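Local coordinates for protein (R)-specific secondary-alkylsulfatase (PDB 4AXH) that hydrolyses secondary alkyl sulfates enantioselectively with strict inversion of configuration, turning (R)-sulfate esters into (S)-alcohols at a two-zinc centre, at residues A[60-65]-A[355-360]; A[283-288]-A[295-300]; A[305-310]-A[350-355]. All coordinates share one frame; numbering follows the deposited sequence. Where two conformers were deposited one is given.

Contact 1. Residues A[60-65]-A[355-360]. With ZN (zinc ion), chain C.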
# COMPACT_ATOMS: atom_id res chain seq x y z
N PHE A 60 -2.38 29.40 21.16
CA PHE A 60 -3.26 29.69 22.30
C PHE A 60 -4.12 30.90 22.00
O PHE A 60 -5.29 30.88 22.37
CB PHE A 60 -2.47 29.93 23.57
CG PHE A 60 -2.02 28.64 24.20
CD1 PHE A 60 -2.96 27.71 24.68
CD2 PHE A 60 -0.68 28.35 24.34
CE1 PHE A 60 -2.55 26.52 25.23
CE2 PHE A 60 -0.27 27.16 24.90
CZ PHE A 60 -1.21 26.25 25.35
N GLU A 61 -3.56 31.92 21.32
CA GLU A 61 -4.29 33.11 20.92
C GLU A 61 -5.31 32.73 19.85
O GLU A 61 -6.44 33.19 19.91
CB GLU A 61 -3.34 34.22 20.41
CG GLU A 61 -3.97 35.61 20.44
CD GLU A 61 -3.51 36.60 19.38
OE1 GLU A 61 -2.36 37.09 19.48
OE2 GLU A 61 -4.31 36.89 18.46
N ALA A 62 -4.90 31.89 18.87
CA ALA A 62 -5.79 31.46 17.78
C ALA A 62 -6.92 30.51 18.26
O ALA A 62 -7.97 30.47 17.68
CB ALA A 62 -5.00 30.82 16.69
N ALA A 63 -6.70 29.78 19.34
CA ALA A 63 -7.73 28.91 19.85
C ALA A 63 -8.74 29.66 20.72
O ALA A 63 -9.93 29.39 20.60
CB ALA A 63 -7.10 27.75 20.63
N LYS A 64 -8.29 30.59 21.59
CA LYS A 64 -9.13 31.34 22.52
C LYS A 64 -9.92 32.46 21.85
O LYS A 64 -10.90 32.96 22.43
CB LYS A 64 -8.30 31.89 23.69
CG LYS A 64 -7.74 30.79 24.61
CD LYS A 64 -6.69 31.32 25.56
CE LYS A 64 -6.21 30.28 26.52
NZ LYS A 64 -5.12 30.80 27.38
N ARG A 65 -9.51 32.85 20.62
CA ARG A 65 -10.12 33.91 19.83
C ARG A 65 -11.46 33.50 19.32
O ARG A 65 -11.61 32.43 18.72
CB ARG A 65 -9.17 34.34 18.67
CG ARG A 65 -9.68 35.52 17.84
CD ARG A 65 -8.62 36.17 16.97
NE ARG A 65 -9.23 37.19 16.10
CZ ARG A 65 -8.68 37.70 14.99
NH1 ARG A 65 -7.46 37.33 14.61
NH2 ARG A 65 -9.35 38.57 14.25
N HIS A 355 -11.01 19.86 12.35
CA HIS A 355 -10.31 19.43 13.54
C HIS A 355 -9.50 20.62 13.90
O HIS A 355 -8.92 21.24 13.01
CB HIS A 355 -9.38 18.24 13.29
CG HIS A 355 -10.11 16.95 13.12
ND1 HIS A 355 -10.79 16.38 14.15
CD2 HIS A 355 -10.25 16.20 12.01
CE1 HIS A 355 -11.32 15.28 13.65
NE2 HIS A 355 -11.01 15.13 12.37
N ASN A 356 -9.47 20.99 15.20
CA ASN A 356 -8.67 22.09 15.75
C ASN A 356 -9.05 23.53 15.37
O ASN A 356 -10.07 23.76 14.74
CB ASN A 356 -7.18 21.86 15.59
CG ASN A 356 -6.76 20.45 15.87
OD1 ASN A 356 -6.48 19.68 14.96
ND2 ASN A 356 -6.67 20.09 17.14
N TRP A 357 -8.20 24.47 15.78
CA TRP A 357 -8.36 25.92 15.71
C TRP A 357 -8.06 26.53 14.34
O TRP A 357 -7.27 25.96 13.55
CB TRP A 357 -7.50 26.60 16.81
CG TRP A 357 -6.11 26.09 16.84
CD1 TRP A 357 -5.05 26.51 16.10
CD2 TRP A 357 -5.69 24.88 17.49
NE1 TRP A 357 -3.97 25.68 16.32
CE2 TRP A 357 -4.34 24.67 17.15
CE3 TRP A 357 -6.34 23.94 18.33
CZ2 TRP A 357 -3.60 23.58 17.66
CZ3 TRP A 357 -5.62 22.85 18.79
CH2 TRP A 357 -4.27 22.68 18.47
N PRO A 358 -8.57 27.77 14.09
CA PRO A 358 -8.28 28.44 12.82
C PRO A 358 -6.93 29.16 12.79
O PRO A 358 -6.39 29.47 13.82
CB PRO A 358 -9.42 29.48 12.72
CG PRO A 358 -10.37 29.18 13.85
CD PRO A 358 -9.51 28.58 14.89
N VAL A 359 -6.37 29.44 11.61
CA VAL A 359 -5.16 30.25 11.51
C VAL A 359 -5.57 31.58 10.86
O VAL A 359 -6.20 31.55 9.82
CB VAL A 359 -3.91 29.56 10.88
CG1 VAL A 359 -4.17 29.08 9.47
CG2 VAL A 359 -2.68 30.47 10.93
N TRP A 360 -5.29 32.71 11.51
CA TRP A 360 -5.73 34.04 11.04
C TRP A 360 -4.66 34.84 10.30
O TRP A 360 -3.48 34.74 10.64
CB TRP A 360 -6.24 34.92 12.21
CG TRP A 360 -7.00 34.19 13.29
CD1 TRP A 360 -6.47 33.43 14.28
CD2 TRP A 360 -8.42 34.10 13.44
NE1 TRP A 360 -7.46 32.87 15.04
CE2 TRP A 360 -8.67 33.33 14.59
CE3 TRP A 360 -9.52 34.67 12.75
CZ2 TRP A 360 -9.97 33.05 15.04
CZ3 TRP A 360 -10.81 34.39 13.20
CH2 TRP A 360 -11.02 33.57 14.31
ZN ZN C . -11.90 14.14 10.90
O HOH W 1 -11.56 12.25 10.04
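Helix 58-64 ends against strand 359-360, an outermost strand of the six-stranded sheet of the metallo-beta-lactamase unit, and Arg-65 and Ala-62 meet the indole of Trp-360 there. Arg-65, the first residue past the helix, lays its whole side chain across one indole face. Its CG stands anti to the backbone N (chi1 -176°) and the chain continues extended to NE. Arg-65 CB and CG pass along Trp-360 CZ2, and CD lies over the five-membered ring, 4.0 Å from its centroid, a CH-pi contact. The guanidinium is stacked flat on the indole, its plane only 22° from that of the ring. Arg-65 NH1 lies over Trp-360 CG and CD2, 3.4 Å from CG. Arg-65 CZ is 4.1 Å from the centroid of the six-membered ring, over its face, which makes the stack a cation-pi pair. Ala-62 sits at the edge of the indole, its CA in the ring plane, 3.5 Å from Trp-360 NE1. The face opposite Arg-65 carries Pro-358 CB, offset toward the rim.

The rest of the contact lies on the loop that leads into this strand from the catalytic end of the alpha-beta-beta-alpha fold. Ala-63 CA meets Trp-357 CB at 3.8 Å, and the CB of Ala-63 is 4.0 Å from that same CB. Trp-357 CG sits between its own backbone N and carbonyl carbon (chi1 48°), and its indole turns to helix 103-111, where Gln-108 and Leu-111 touch it. Pro-358 CD packs on the carbonyl oxygen of Ala-62. At the start of this loop, well clear of the helix, His-355 NE2 binds a zinc ion at 2.0 Å; Asp-183, His-184, Asp-310 and a water complete that site.

Contact 2. Residues A[283-288]-A[295-300]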
# COMPACT_ATOMS: atom_id res chain seq x y z
N GLU A 283 -17.59 27.39 -2.93
CA GLU A 283 -16.72 26.86 -3.96
C GLU A 283 -16.08 25.64 -3.30
O GLU A 283 -15.50 25.74 -2.21
CB GLU A 283 -15.65 27.87 -4.40
CG GLU A 283 -14.83 27.41 -5.61
CD GLU A 283 -13.93 28.42 -6.32
OE1 GLU A 283 -14.02 29.63 -6.01
OE2 GLU A 283 -13.14 28.00 -7.19
N PHE A 284 -16.28 24.49 -3.92
CA PHE A 284 -15.75 23.20 -3.50
C PHE A 284 -14.58 22.82 -4.39
O PHE A 284 -14.66 22.98 -5.61
CB PHE A 284 -16.86 22.14 -3.62
CG PHE A 284 -18.17 22.42 -2.89
CD1 PHE A 284 -18.26 22.29 -1.51
CD2 PHE A 284 -19.32 22.74 -3.60
CE1 PHE A 284 -19.46 22.52 -0.84
CE2 PHE A 284 -20.53 22.97 -2.93
CZ PHE A 284 -20.59 22.87 -1.55
N GLN A 285 -13.50 22.30 -3.79
CA GLN A 285 -12.31 21.82 -4.50
C GLN A 285 -12.12 20.34 -4.19
O GLN A 285 -11.80 20.01 -3.05
CB GLN A 285 -11.06 22.60 -4.09
CG GLN A 285 -9.75 21.99 -4.64
CD GLN A 285 -8.48 22.39 -3.92
OE1 GLN A 285 -8.49 22.98 -2.82
NE2 GLN A 285 -7.34 22.04 -4.54
N LEU A 286 -12.31 19.45 -5.18
CA LEU A 286 -12.14 18.03 -4.96
C LEU A 286 -10.69 17.68 -4.62
O LEU A 286 -9.79 17.98 -5.40
CB LEU A 286 -12.57 17.23 -6.21
CG LEU A 286 -14.07 16.97 -6.45
CD1 LEU A 286 -14.25 16.17 -7.75
CD2 LEU A 286 -14.68 16.15 -5.35
N THR A 287 -10.46 17.04 -3.46
CA THR A 287 -9.12 16.57 -3.02
C THR A 287 -9.13 15.06 -2.87
O THR A 287 -8.65 14.53 -1.87
CB THR A 287 -8.64 17.30 -1.76
OG1 THR A 287 -9.55 17.02 -0.73
CG2 THR A 287 -8.52 18.79 -1.94
N LEU A 288 -9.67 14.36 -3.88
CA LEU A 288 -9.83 12.90 -3.86
C LEU A 288 -8.57 12.09 -3.72
O LEU A 288 -7.62 12.24 -4.51
CB LEU A 288 -10.67 12.38 -5.05
CG LEU A 288 -12.00 13.11 -5.39
CD1 LEU A 288 -12.62 12.52 -6.63
CD2 LEU A 288 -13.00 13.08 -4.23
N ASP A 295 -13.18 13.24 -0.80
CA ASP A 295 -12.70 14.39 -0.02
C ASP A 295 -12.73 15.70 -0.81
O ASP A 295 -12.62 15.70 -2.03
CB ASP A 295 -11.23 14.07 0.38
CG ASP A 295 -10.53 14.94 1.39
OD1 ASP A 295 -11.23 15.60 2.20
OD2 ASP A 295 -9.29 14.94 1.39
N MET A 296 -12.81 16.83 -0.09
CA MET A 296 -12.83 18.15 -0.69
C MET A 296 -12.60 19.27 0.30
O MET A 296 -12.84 19.11 1.49
CB MET A 296 -14.14 18.40 -1.50
CG MET A 296 -15.38 18.57 -0.66
SD MET A 296 -16.82 18.48 -1.69
CE MET A 296 -18.13 18.84 -0.49
N ASN A 297 -12.21 20.45 -0.23
CA ASN A 297 -12.05 21.68 0.55
C ASN A 297 -13.23 22.60 0.18
O ASN A 297 -13.86 22.43 -0.85
CB ASN A 297 -10.72 22.38 0.24
CG ASN A 297 -9.48 21.61 0.61
OD1 ASN A 297 -9.42 20.96 1.66
ND2 ASN A 297 -8.46 21.71 -0.22
N ILE A 298 -13.55 23.53 1.05
CA ILE A 298 -14.67 24.43 0.83
C ILE A 298 -14.21 25.86 1.02
O ILE A 298 -13.79 26.23 2.12
CB ILE A 298 -15.90 24.06 1.70
CG1 ILE A 298 -16.29 22.58 1.53
CG2 ILE A 298 -17.11 24.99 1.41
CD1 ILE A 298 -15.90 21.73 2.63
N TYR A 299 -14.24 26.65 -0.04
CA TYR A 299 -13.86 28.06 0.05
C TYR A 299 -15.16 28.88 0.12
O TYR A 299 -16.19 28.50 -0.44
CB TYR A 299 -12.92 28.48 -1.12
CG TYR A 299 -12.61 29.96 -1.19
CD1 TYR A 299 -11.74 30.56 -0.27
CD2 TYR A 299 -13.11 30.76 -2.22
CE1 TYR A 299 -11.43 31.92 -0.34
CE2 TYR A 299 -12.78 32.11 -2.32
CZ TYR A 299 -11.95 32.69 -1.38
OH TYR A 299 -11.70 34.04 -1.45
N LEU A 300 -15.12 29.95 0.90
CA LEU A 300 -16.24 30.84 1.08
C LEU A 300 -15.87 32.19 0.49
O LEU A 300 -15.28 33.03 1.19
CB LEU A 300 -16.66 30.95 2.56
CG LEU A 300 -17.09 29.63 3.18
CD1 LEU A 300 -17.37 29.79 4.65
CD2 LEU A 300 -18.29 29.05 2.45
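Strands 283-286 and 296-300 run antiparallel as the two arms of a beta hairpin, their axes at 158°. Glu-283 with Tyr-299 and Gln-285 with Asn-297 are the hydrogen-bonded pairs, each joined by two backbone bonds; Phe-284 with Ile-298 and Leu-286 with Met-296 are non-hydrogen-bonded. The hairpin belongs to one of the two sheets of the metallo-beta-lactamase sandwich.

The face bearing Phe-284, Met-296 and Ile-298 is apolar and looks onto the other sheet, where Val-176 touches all three. Phe-284 lies side by side with both neighbours: Ile-298 CG1 comes to the ring edge, 3.6 Å from Phe-284 CD1, while Met-296 CE approaches that same CD1 obliquely at 3.6 Å. With Met-296 SD 4.9 Å from the ring centroid, this is also a Met-aromatic contact. The other face lies under helix 330-344 and carries polar groups. Glu-283 OE1 comes within 4.1 Å of Tyr-299 CD2 there, carboxylate and phenol ring planes 79° apart, and the phenol hydroxyl goes on to bond Arg-347 O.

Toward the turn, Thr-287 N bonds Asp-295 O at 2.9 Å, carrying the pairing past the strand end, and Thr-287 OG1 lies 3.0 Å from Asp-295 OD2. Asp-295 also packs on the zinc ligand His-179. Gln-285, its CG anti to the backbone N and its chain extended beyond, lies side by side with Asn-297. Asn-297 is gripped at both ends of its amide, OD1 accepting from Asn-311. Its ND2 donates to Gln-285 OE1 at 2.9 Å; this acceptor lies in the Asn-297 amide plane, although the donor stands 54° out of the Gln-285 carbonyl plane.

Contact 3. Residues A[305-310]-A[350-355]. With ZN (zinc ion), chain C; ZN (zinc ion), chain D.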
# COMPACT_ATOMS: atom_id res chain seq x y z
N VAL A 305 -12.68 33.12 3.64
CA VAL A 305 -12.27 32.06 4.56
C VAL A 305 -12.12 30.76 3.78
O VAL A 305 -12.91 30.51 2.85
CB VAL A 305 -13.11 31.88 5.87
CG1 VAL A 305 -13.58 33.20 6.46
CG2 VAL A 305 -14.27 30.95 5.68
N LEU A 306 -11.11 29.95 4.13
CA LEU A 306 -10.89 28.66 3.48
C LEU A 306 -11.02 27.53 4.49
O LEU A 306 -10.44 27.59 5.58
CB LEU A 306 -9.55 28.60 2.72
CG LEU A 306 -9.12 27.26 2.10
CD1 LEU A 306 -9.96 26.92 0.88
CD2 LEU A 306 -7.68 27.26 1.74
N ASN A 307 -11.81 26.51 4.13
CA ASN A 307 -11.99 25.34 4.98
C ASN A 307 -11.36 24.13 4.27
O ASN A 307 -11.80 23.74 3.19
CB ASN A 307 -13.44 25.12 5.39
CG ASN A 307 -13.59 24.03 6.42
OD1 ASN A 307 -12.81 23.08 6.46
ND2 ASN A 307 -14.59 24.13 7.28
N THR A 308 -10.32 23.56 4.89
CA THR A 308 -9.51 22.46 4.35
C THR A 308 -9.87 21.09 4.88
O THR A 308 -9.02 20.19 4.81
CB THR A 308 -8.04 22.74 4.62
OG1 THR A 308 -7.82 22.69 6.04
CG2 THR A 308 -7.60 24.08 4.08
N ALA A 309 -11.09 20.92 5.44
CA ALA A 309 -11.55 19.65 6.01
C ALA A 309 -10.44 19.14 6.97
O ALA A 309 -10.05 19.89 7.88
CB ALA A 309 -11.83 18.65 4.89
N ASP A 310 -9.90 17.91 6.74
CA ASP A 310 -8.79 17.27 7.49
C ASP A 310 -7.51 17.18 6.64
O ASP A 310 -6.58 16.42 6.99
CB ASP A 310 -9.16 15.85 7.92
CG ASP A 310 -10.39 15.71 8.77
OD1 ASP A 310 -11.03 16.75 9.06
OD2 ASP A 310 -10.71 14.56 9.16
N VAL A 350 -8.69 34.00 6.86
CA VAL A 350 -8.66 33.04 7.96
C VAL A 350 -8.96 31.69 7.43
O VAL A 350 -9.94 31.51 6.73
CB VAL A 350 -9.54 33.44 9.18
CG1 VAL A 350 -10.80 34.17 8.75
CG2 VAL A 350 -9.85 32.23 10.07
N LEU A 351 -8.09 30.73 7.74
CA LEU A 351 -8.25 29.34 7.36
C LEU A 351 -8.97 28.61 8.51
O LEU A 351 -8.58 28.77 9.66
CB LEU A 351 -6.88 28.71 7.09
CG LEU A 351 -6.85 27.23 6.73
CD1 LEU A 351 -5.82 26.97 5.71
CD2 LEU A 351 -6.50 26.39 7.94
N ILE A 352 -10.01 27.83 8.19
CA ILE A 352 -10.71 27.01 9.20
C ILE A 352 -10.61 25.51 8.87
O ILE A 352 -10.31 25.14 7.74
CB ILE A 352 -12.14 27.48 9.59
CG1 ILE A 352 -13.11 27.34 8.42
CG2 ILE A 352 -12.11 28.92 10.19
CD1 ILE A 352 -14.53 27.30 8.80
N GLN A 353 -10.79 24.67 9.87
CA GLN A 353 -10.67 23.22 9.67
C GLN A 353 -11.76 22.45 10.39
O GLN A 353 -12.53 23.04 11.16
CB GLN A 353 -9.30 22.75 10.16
CG GLN A 353 -8.13 23.24 9.34
CD GLN A 353 -7.03 23.63 10.23
OE1 GLN A 353 -7.23 24.05 11.37
NE2 GLN A 353 -5.84 23.52 9.71
N GLN A 354 -11.82 21.13 10.16
CA GLN A 354 -12.81 20.28 10.80
C GLN A 354 -12.23 19.50 12.00
O GLN A 354 -12.87 18.64 12.60
CB GLN A 354 -13.54 19.42 9.75
CG GLN A 354 -14.23 20.25 8.65
CD GLN A 354 -15.34 21.12 9.22
OE1 GLN A 354 -15.18 22.30 9.53
NE2 GLN A 354 -16.50 20.54 9.38
N HIS A 355 -11.01 19.86 12.35
CA HIS A 355 -10.31 19.43 13.54
C HIS A 355 -9.50 20.62 13.90
O HIS A 355 -8.92 21.24 13.01
CB HIS A 355 -9.38 18.24 13.29
CG HIS A 355 -10.11 16.95 13.12
ND1 HIS A 355 -10.79 16.38 14.15
CD2 HIS A 355 -10.25 16.20 12.01
CE1 HIS A 355 -11.32 15.28 13.65
NE2 HIS A 355 -11.01 15.13 12.37
ZN ZN C . -11.90 14.14 10.90
ZN ZN D . -11.01 12.69 8.07
O HOH W 1 -11.56 12.25 10.04
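Asn-307 and Gln-354 cross at about a right angle, and a buried amide-to-amide hydrogen bond joins them. The Gln-354 chain bends at chi2 (-65°), which turns CD toward Asn-307. Asn-307 ND2 donates to Gln-354 OE1 at 3.0 Å; the acceptor lies in the Asn-307 amide plane, whereas the donor stands well above the carbonyl plane of Gln-354, the two amides being 54° apart. Gln-354 OE1 also accepts from Thr-136 OG1, and its NE2 bonds Asp-148 and Ile-147 O, so this amide is held at both ends. The other end of the Asn-307 amide turns back on its own chain: OD1 takes the N-H of Ala-309 at 2.9 Å, an Asx turn just before Asp-310.

Strands 305-307 and 350-352 are parallel neighbours connected through helix 330-344, a beta-alpha-beta crossover, and both run toward the metal centre. Ile-352 N to Leu-306 O, at 2.7 Å, is among the bonds that join them, and beyond the strands Gln-354 N still reaches Ala-309 O. Ile-352 crosses Asn-307 obliquely, its CD1 against ND2 at 3.5 Å. On the face of Leu-306 and Leu-351, Leu-351 CD1 reaches Thr-308 CG2 at 3.8 Å.

At the C-terminal ends Asp-310 OD1 lies 3.1 Å from His-355 CD2, carboxylate and imidazole planes 53° apart. Asp-310 OD2 bridges the metals, 2.1 Å from the zinc ion that His-355 also binds and 2.2 Å from its partner, whose remaining protein ligands are His-179, His-181 and Glu-291. A water spans the same two ions and lies in the plane of the imidazole.

All three contacts reach the six-stranded sheet, and they follow one another across it. Contacts 2 and 3 have centres about 10 Å apart; their strands 296-300 and 305-307 are antiparallel neighbours, with Ile-298 N 2.8 Å from Asn-307 O. Contact 1 lies on the other flank of contact 3, centres about 11 Å apart, where Val-359 O is 2.9 Å from Leu-351 N. His-355 belongs to both contact 1 and contact 3, so the chain that binds zinc at the end of one strand continues into the next. Contacts 1 and 2 do not touch, their nearest atoms about 10 Å apart. Contact 2 approaches the metals through the side chain of Asp-295, about 7 Å from a zinc ion.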